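Local coordinates for P450 epoxidase (Sorangium cellulosum, PDB 1Q5D), which belongs to the cytochrome P450 family, enclosing a haem group and a bound ligand in adjoining pockets of a mainly helical fold, at residues F20-A25 against F397-A402; N299-G304 against L328-A333. All coordinates share one frame; numbering follows the deposited sequence.

Contact 1 (F20-A25 against F397-A402). With EPB (7,11-dihydroxy-8,8,10,12,16-pentamethyl-3-[1-methyl-2-(2-methyl-thiazol-4-yl)vinyl]-4,17-dioxabicyclo[14.1.0]heptadecane-5,9-dione), chain C.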
# COMPACT_ATOMS: atom_id res chain seq x y z
N PHE A 20 -9.00 9.60 12.97
CA PHE A 20 -8.16 9.09 14.06
C PHE A 20 -8.94 8.79 15.34
O PHE A 20 -8.36 8.39 16.35
CB PHE A 20 -6.98 10.03 14.36
CG PHE A 20 -6.04 10.17 13.20
CD1 PHE A 20 -6.15 11.24 12.34
CD2 PHE A 20 -5.10 9.19 12.93
CE1 PHE A 20 -5.30 11.36 11.24
CE2 PHE A 20 -4.26 9.30 11.84
CZ PHE A 20 -4.36 10.39 10.99
N ALA A 21 -10.26 8.94 15.29
CA ALA A 21 -11.11 8.56 16.41
C ALA A 21 -11.02 7.07 16.65
O ALA A 21 -10.92 6.28 15.70
CB ALA A 21 -12.56 8.94 16.13
N PRO A 22 -11.02 6.67 17.92
CA PRO A 22 -11.11 5.26 18.28
C PRO A 22 -12.30 4.65 17.57
O PRO A 22 -13.36 5.27 17.49
CB PRO A 22 -11.37 5.29 19.80
CG PRO A 22 -10.80 6.59 20.25
CD PRO A 22 -10.90 7.55 19.10
N GLY A 23 -12.13 3.44 17.04
CA GLY A 23 -13.19 2.80 16.29
C GLY A 23 -13.21 3.04 14.78
O GLY A 23 -13.81 2.23 14.06
N TYR A 24 -12.59 4.13 14.31
CA TYR A 24 -12.69 4.49 12.90
C TYR A 24 -12.00 3.46 12.02
O TYR A 24 -12.61 2.96 11.07
CB TYR A 24 -12.14 5.90 12.63
CG TYR A 24 -12.10 6.31 11.16
CD1 TYR A 24 -13.12 7.08 10.60
CD2 TYR A 24 -11.03 5.94 10.34
CE1 TYR A 24 -13.08 7.46 9.27
CE2 TYR A 24 -10.98 6.31 9.02
CZ TYR A 24 -12.00 7.07 8.48
OH TYR A 24 -11.94 7.44 7.15
N ALA A 25 -10.75 3.14 12.33
CA ALA A 25 -10.03 2.09 11.59
C ALA A 25 -10.85 0.80 11.51
O ALA A 25 -11.01 0.23 10.43
CB ALA A 25 -8.68 1.83 12.19
N PHE A 397 -7.02 -2.81 16.10
CA PHE A 397 -6.59 -1.83 15.10
C PHE A 397 -5.76 -0.73 15.77
O PHE A 397 -5.89 -0.51 16.98
CB PHE A 397 -7.82 -1.23 14.39
CG PHE A 397 -8.49 -2.18 13.41
CD1 PHE A 397 -8.13 -2.17 12.07
CD2 PHE A 397 -9.45 -3.07 13.83
CE1 PHE A 397 -8.73 -3.05 11.17
CE2 PHE A 397 -10.06 -3.95 12.94
CZ PHE A 397 -9.70 -3.94 11.61
N GLY A 398 -4.92 -0.05 14.99
CA GLY A 398 -4.10 1.03 15.53
C GLY A 398 -4.40 2.39 14.92
O GLY A 398 -5.52 2.62 14.44
N TYR A 399 -3.40 3.26 14.90
CA TYR A 399 -3.56 4.65 14.45
C TYR A 399 -2.49 5.06 13.43
O TYR A 399 -2.03 6.21 13.44
CB TYR A 399 -3.50 5.61 15.65
CG TYR A 399 -4.58 5.39 16.67
CD1 TYR A 399 -4.31 4.73 17.87
CD2 TYR A 399 -5.87 5.83 16.45
CE1 TYR A 399 -5.31 4.52 18.81
CE2 TYR A 399 -6.87 5.62 17.38
CZ TYR A 399 -6.58 4.98 18.55
OH TYR A 399 -7.60 4.79 19.46
N HIS A 400 -2.07 4.14 12.58
CA HIS A 400 -1.16 4.46 11.48
C HIS A 400 -1.75 5.60 10.65
O HIS A 400 -2.95 5.60 10.34
CB HIS A 400 -0.94 3.21 10.61
CG HIS A 400 0.15 3.35 9.60
ND1 HIS A 400 0.07 4.23 8.54
CD2 HIS A 400 1.35 2.73 9.48
CE1 HIS A 400 1.17 4.14 7.81
NE2 HIS A 400 1.97 3.24 8.37
N PRO A 401 -0.94 6.60 10.30
CA PRO A 401 -1.44 7.78 9.59
C PRO A 401 -2.02 7.48 8.21
O PRO A 401 -2.84 8.27 7.72
CB PRO A 401 -0.20 8.66 9.44
CG PRO A 401 0.96 7.74 9.60
CD PRO A 401 0.50 6.69 10.58
N ALA A 402 -1.62 6.37 7.60
CA ALA A 402 -2.10 6.04 6.25
C ALA A 402 -3.03 4.84 6.18
O ALA A 402 -3.84 4.73 5.26
CB ALA A 402 -0.89 5.83 5.30
O16 EPB C . 2.66 3.93 2.91
C51 EPB C . -1.26 3.16 0.22
O41 EPB C . 0.57 2.34 -1.57
C5 EPB C . -0.16 3.27 -0.77
C4 EPB C . 1.43 2.97 -0.60
C16 EPB C . 2.49 4.96 2.37
O1 EPB C . 2.78 5.25 1.05
C2 EPB C . 3.45 4.24 0.10
C3 EPB C . 2.41 3.91 -1.05
C20 EPB C . 4.70 5.05 -0.42
C21 EPB C . 5.75 5.20 0.68
C22 EPB C . 4.82 5.53 -1.69
C23 EPB C . 5.85 6.32 -2.36
N26 EPB C . 6.53 7.28 -1.64
C25 EPB C . 7.43 7.94 -2.41
C27 EPB C . 8.27 8.99 -1.81
C24 EPB C . 6.19 6.27 -3.66
S1 EPB C . 7.42 7.42 -4.00
C15 EPB C . 1.88 6.15 3.15
C14 EPB C . 2.57 7.56 2.91
O14 EPB C . 3.94 7.30 3.17
C13 EPB C . 1.95 8.83 3.71
C29 EPB C . 2.13 8.57 5.25
C30 EPB C . 2.76 10.09 3.42
C12 EPB C . 0.35 9.02 3.42
O12 EPB C . -0.50 8.95 4.36
C11 EPB C . -0.28 9.28 2.00
C28 EPB C . -1.23 10.49 2.21
C10 EPB C . -0.61 7.95 1.40
O10 EPB C . -1.78 7.37 2.07
C9 EPB C . -0.90 8.20 -0.07
C91 EPB C . 0.31 8.68 -0.72
C8 EPB C . -1.18 6.98 -0.88
C7 EPB C . -1.03 5.60 -0.14
C6 EPB C . 0.05 4.89 -1.12
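Tyr399 reaches across to Phe20 and Pro22 with one side of its ring and its hydroxyl, and no hydrogen bond joins the two segments. Its CG stands anti to the carbonyl carbon (chi1 -61°), which starts the ring off beside the backbone N. Beyond CB, the CD2 and CE2 side of the ring passes the carbonyl of Phe20, with CE2 3.3 Å from Phe20 O. At the tip, Tyr399 OH lies 3.7 Å from Pro22 CA and also touches the proline ring; tyrosine suits this exposed place, since its ring can pack while its polar hydroxyl ends at the surface. Pro22 and Gly23 occupy the middle of a type II turn from Ala21 to Tyr24; proline fits the first of these places, and glycine accepts the positive phi (91°) of the second. Phe20 is buried, and the edge of its ring at CE2 meets Pro401 CA at 3.9 Å. On the other flank, small Ala25 lets its CB come within 3.9 Å of Phe397 CB, while Ala25 O lies over one face of the Phe397 ring, offset toward the rim. Ala402 CB lies 3.3 Å from EPB O12. The contact thus lays the loop preceding helix 29-38 against the connection between strands 396-397 and 406-412.

Contact 2 (N299-G304 against L328-A333). With EPB (7,11-dihydroxy-8,8,10,12,16-pentamethyl-3-[1-methyl-2-(2-methyl-thiazol-4-yl)vinyl]-4,17-dioxabicyclo[14.1.0]heptadecane-5,9-dione), chain C.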
# COMPACT_ATOMS: atom_id res chain seq x y z
N ASN A 299 -11.41 -1.23 2.07
CA ASN A 299 -10.14 -0.70 1.67
C ASN A 299 -9.27 -0.41 2.88
O ASN A 299 -9.75 0.14 3.89
CB ASN A 299 -10.33 0.59 0.88
CG ASN A 299 -9.04 1.05 0.25
OD1 ASN A 299 -8.39 1.99 0.73
ND2 ASN A 299 -8.65 0.38 -0.85
N ILE A 300 -7.99 -0.77 2.77
CA ILE A 300 -7.03 -0.65 3.87
C ILE A 300 -6.58 0.78 4.19
O ILE A 300 -5.93 1.01 5.23
CB ILE A 300 -5.75 -1.48 3.58
CG1 ILE A 300 -5.05 -0.94 2.33
CG2 ILE A 300 -6.07 -2.99 3.53
CD1 ILE A 300 -3.62 -1.48 2.06
N LEU A 301 -6.87 1.72 3.30
CA LEU A 301 -6.45 3.10 3.51
C LEU A 301 -7.37 3.79 4.51
O LEU A 301 -8.59 3.68 4.40
CB LEU A 301 -6.45 3.89 2.21
CG LEU A 301 -5.38 3.46 1.19
CD1 LEU A 301 -5.43 4.28 -0.11
CD2 LEU A 301 -4.01 3.58 1.87
N ARG A 302 -6.77 4.48 5.47
CA ARG A 302 -7.52 5.25 6.49
C ARG A 302 -8.28 6.41 5.86
O ARG A 302 -9.46 6.64 6.14
CB ARG A 302 -6.53 5.82 7.52
CG ARG A 302 -7.20 6.57 8.70
CD ARG A 302 -6.21 6.94 9.80
NE ARG A 302 -5.64 5.74 10.40
CZ ARG A 302 -6.17 5.09 11.42
NH1 ARG A 302 -7.29 5.52 12.01
NH2 ARG A 302 -5.57 3.99 11.87
N ILE A 303 -7.58 7.17 5.04
CA ILE A 303 -8.19 8.28 4.33
C ILE A 303 -8.10 8.05 2.81
O ILE A 303 -9.12 7.89 2.14
CB ILE A 303 -7.53 9.63 4.74
CG1 ILE A 303 -7.46 9.74 6.27
CG2 ILE A 303 -8.30 10.81 4.15
CD1 ILE A 303 -6.09 10.11 6.81
N GLY A 304 -6.88 8.04 2.27
CA GLY A 304 -6.68 7.78 0.86
C GLY A 304 -5.36 8.27 0.35
O GLY A 304 -4.32 8.09 0.98
N LEU A 328 -8.24 12.18 -1.69
CA LEU A 328 -9.19 11.32 -2.38
C LEU A 328 -9.61 10.29 -1.37
O LEU A 328 -8.79 9.47 -0.98
CB LEU A 328 -8.49 10.64 -3.56
CG LEU A 328 -8.33 11.47 -4.83
CD1 LEU A 328 -7.95 12.92 -4.56
CD2 LEU A 328 -7.36 10.84 -5.82
N LEU A 329 -10.86 10.34 -0.90
CA LEU A 329 -11.33 9.43 0.16
C LEU A 329 -11.66 8.04 -0.38
O LEU A 329 -12.82 7.70 -0.58
CB LEU A 329 -12.54 10.03 0.92
CG LEU A 329 -12.97 9.38 2.23
CD1 LEU A 329 -11.81 9.27 3.27
CD2 LEU A 329 -14.18 10.12 2.86
N ILE A 330 -10.62 7.22 -0.55
CA ILE A 330 -10.74 5.93 -1.23
C ILE A 330 -11.75 4.95 -0.66
O ILE A 330 -12.53 4.39 -1.42
CB ILE A 330 -9.36 5.24 -1.39
CG1 ILE A 330 -8.37 6.13 -2.15
CG2 ILE A 330 -9.51 3.87 -2.03
CD1 ILE A 330 -8.82 6.58 -3.50
N PRO A 331 -11.75 4.69 0.65
CA PRO A 331 -12.70 3.74 1.22
C PRO A 331 -14.14 4.20 1.03
O PRO A 331 -15.03 3.37 1.02
CB PRO A 331 -12.35 3.73 2.72
CG PRO A 331 -11.01 4.30 2.78
CD PRO A 331 -10.85 5.26 1.67
N SER A 332 -14.34 5.50 0.87
CA SER A 332 -15.66 6.06 0.63
C SER A 332 -16.09 5.89 -0.83
O SER A 332 -17.17 5.37 -1.12
CB SER A 332 -15.69 7.54 0.98
OG SER A 332 -16.99 8.08 0.69
N ALA A 333 -15.23 6.34 -1.73
CA ALA A 333 -15.50 6.22 -3.16
C ALA A 333 -15.80 4.75 -3.50
O ALA A 333 -16.61 4.47 -4.39
CB ALA A 333 -14.29 6.73 -3.96
O16 EPB C . 2.66 3.93 2.91
C51 EPB C . -1.26 3.16 0.22
O41 EPB C . 0.57 2.34 -1.57
C5 EPB C . -0.16 3.27 -0.77
C4 EPB C . 1.43 2.97 -0.60
C16 EPB C . 2.49 4.96 2.37
O1 EPB C . 2.78 5.25 1.05
C2 EPB C . 3.45 4.24 0.10
C3 EPB C . 2.41 3.91 -1.05
C20 EPB C . 4.70 5.05 -0.42
C21 EPB C . 5.75 5.20 0.68
C22 EPB C . 4.82 5.53 -1.69
C23 EPB C . 5.85 6.32 -2.36
N26 EPB C . 6.53 7.28 -1.64
C25 EPB C . 7.43 7.94 -2.41
C27 EPB C . 8.27 8.99 -1.81
C24 EPB C . 6.19 6.27 -3.66
S1 EPB C . 7.42 7.42 -4.00
C15 EPB C . 1.88 6.15 3.15
C14 EPB C . 2.57 7.56 2.91
O14 EPB C . 3.94 7.30 3.17
C13 EPB C . 1.95 8.83 3.71
C29 EPB C . 2.13 8.57 5.25
C30 EPB C . 2.76 10.09 3.42
C12 EPB C . 0.35 9.02 3.42
O12 EPB C . -0.50 8.95 4.36
C11 EPB C . -0.28 9.28 2.00
C28 EPB C . -1.23 10.49 2.21
C10 EPB C . -0.61 7.95 1.40
O10 EPB C . -1.78 7.37 2.07
C9 EPB C . -0.90 8.20 -0.07
C91 EPB C . 0.31 8.68 -0.72
C8 EPB C . -1.18 6.98 -0.88
C7 EPB C . -1.03 5.60 -0.14
C6 EPB C . 0.05 4.89 -1.12
O HOH W 1 -13.82 0.35 0.82
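Pro331 and Ile330 meet the loop 299-304 where strand 325-329 of the mixed P450 sheet gives way to helix 330-333. Pro331 CG lies 3.0 Å from Leu301 O, a buried carbonyl with no hydrogen-bond partner in the model; proline suits the first turn of a helix, where no backbone N-H is required. Ile330 spreads its branches: CG1 meets Leu301 CD1 and Gly304 CA, whereas CG2 packs 3.5 Å from Asn299 OD1. Ile303 O receives a weak, bent bond from Ile330 N, supplemented by a CA-H...O contact from Leu329. Gly304, with no side chain and with backbone angles (phi 160°) that suit glycine, lets its CA approach Leu328 O at 3.3 Å.

Asn299, already part of this shell, is itself fixed by an Asx turn. Its CG is anti to the backbone N, and rotation about chi2 (-103°) turns OD1 back to Leu301 N, 3.0 Å away, the donor standing well above the carbonyl plane; ND2 is held by Leu295 O. A water accepts from Asn299 N and donates to Pro331 O. Leu329 and Pro331 also pack on Ile32 of helix 29-38. Toward the pocket, Leu301 CD2 touches EPB C51, and EPB O10 donates a hydrogen bond to Gly304 O at 2.9 Å.

The two contacts lie about 13 Å apart between centres, and in sequence contact 2 is nested within the long loop that contact 1 closes. Arg302 ties them together: its NE bonds to His400 O and its NH2 to Gly398 O, while its backbone O accepts from Tyr24 OH and its NH1 reaches Pro19 O. One buried guanidinium thus serves carbonyls from both ends of the chain. Loop 299-304 lies between segment 397-402 and the end of strand 325-329, with helix 29-38 following segment 20-25 and packing on contact 2. Both contacts contribute to the wall of the EPB pocket.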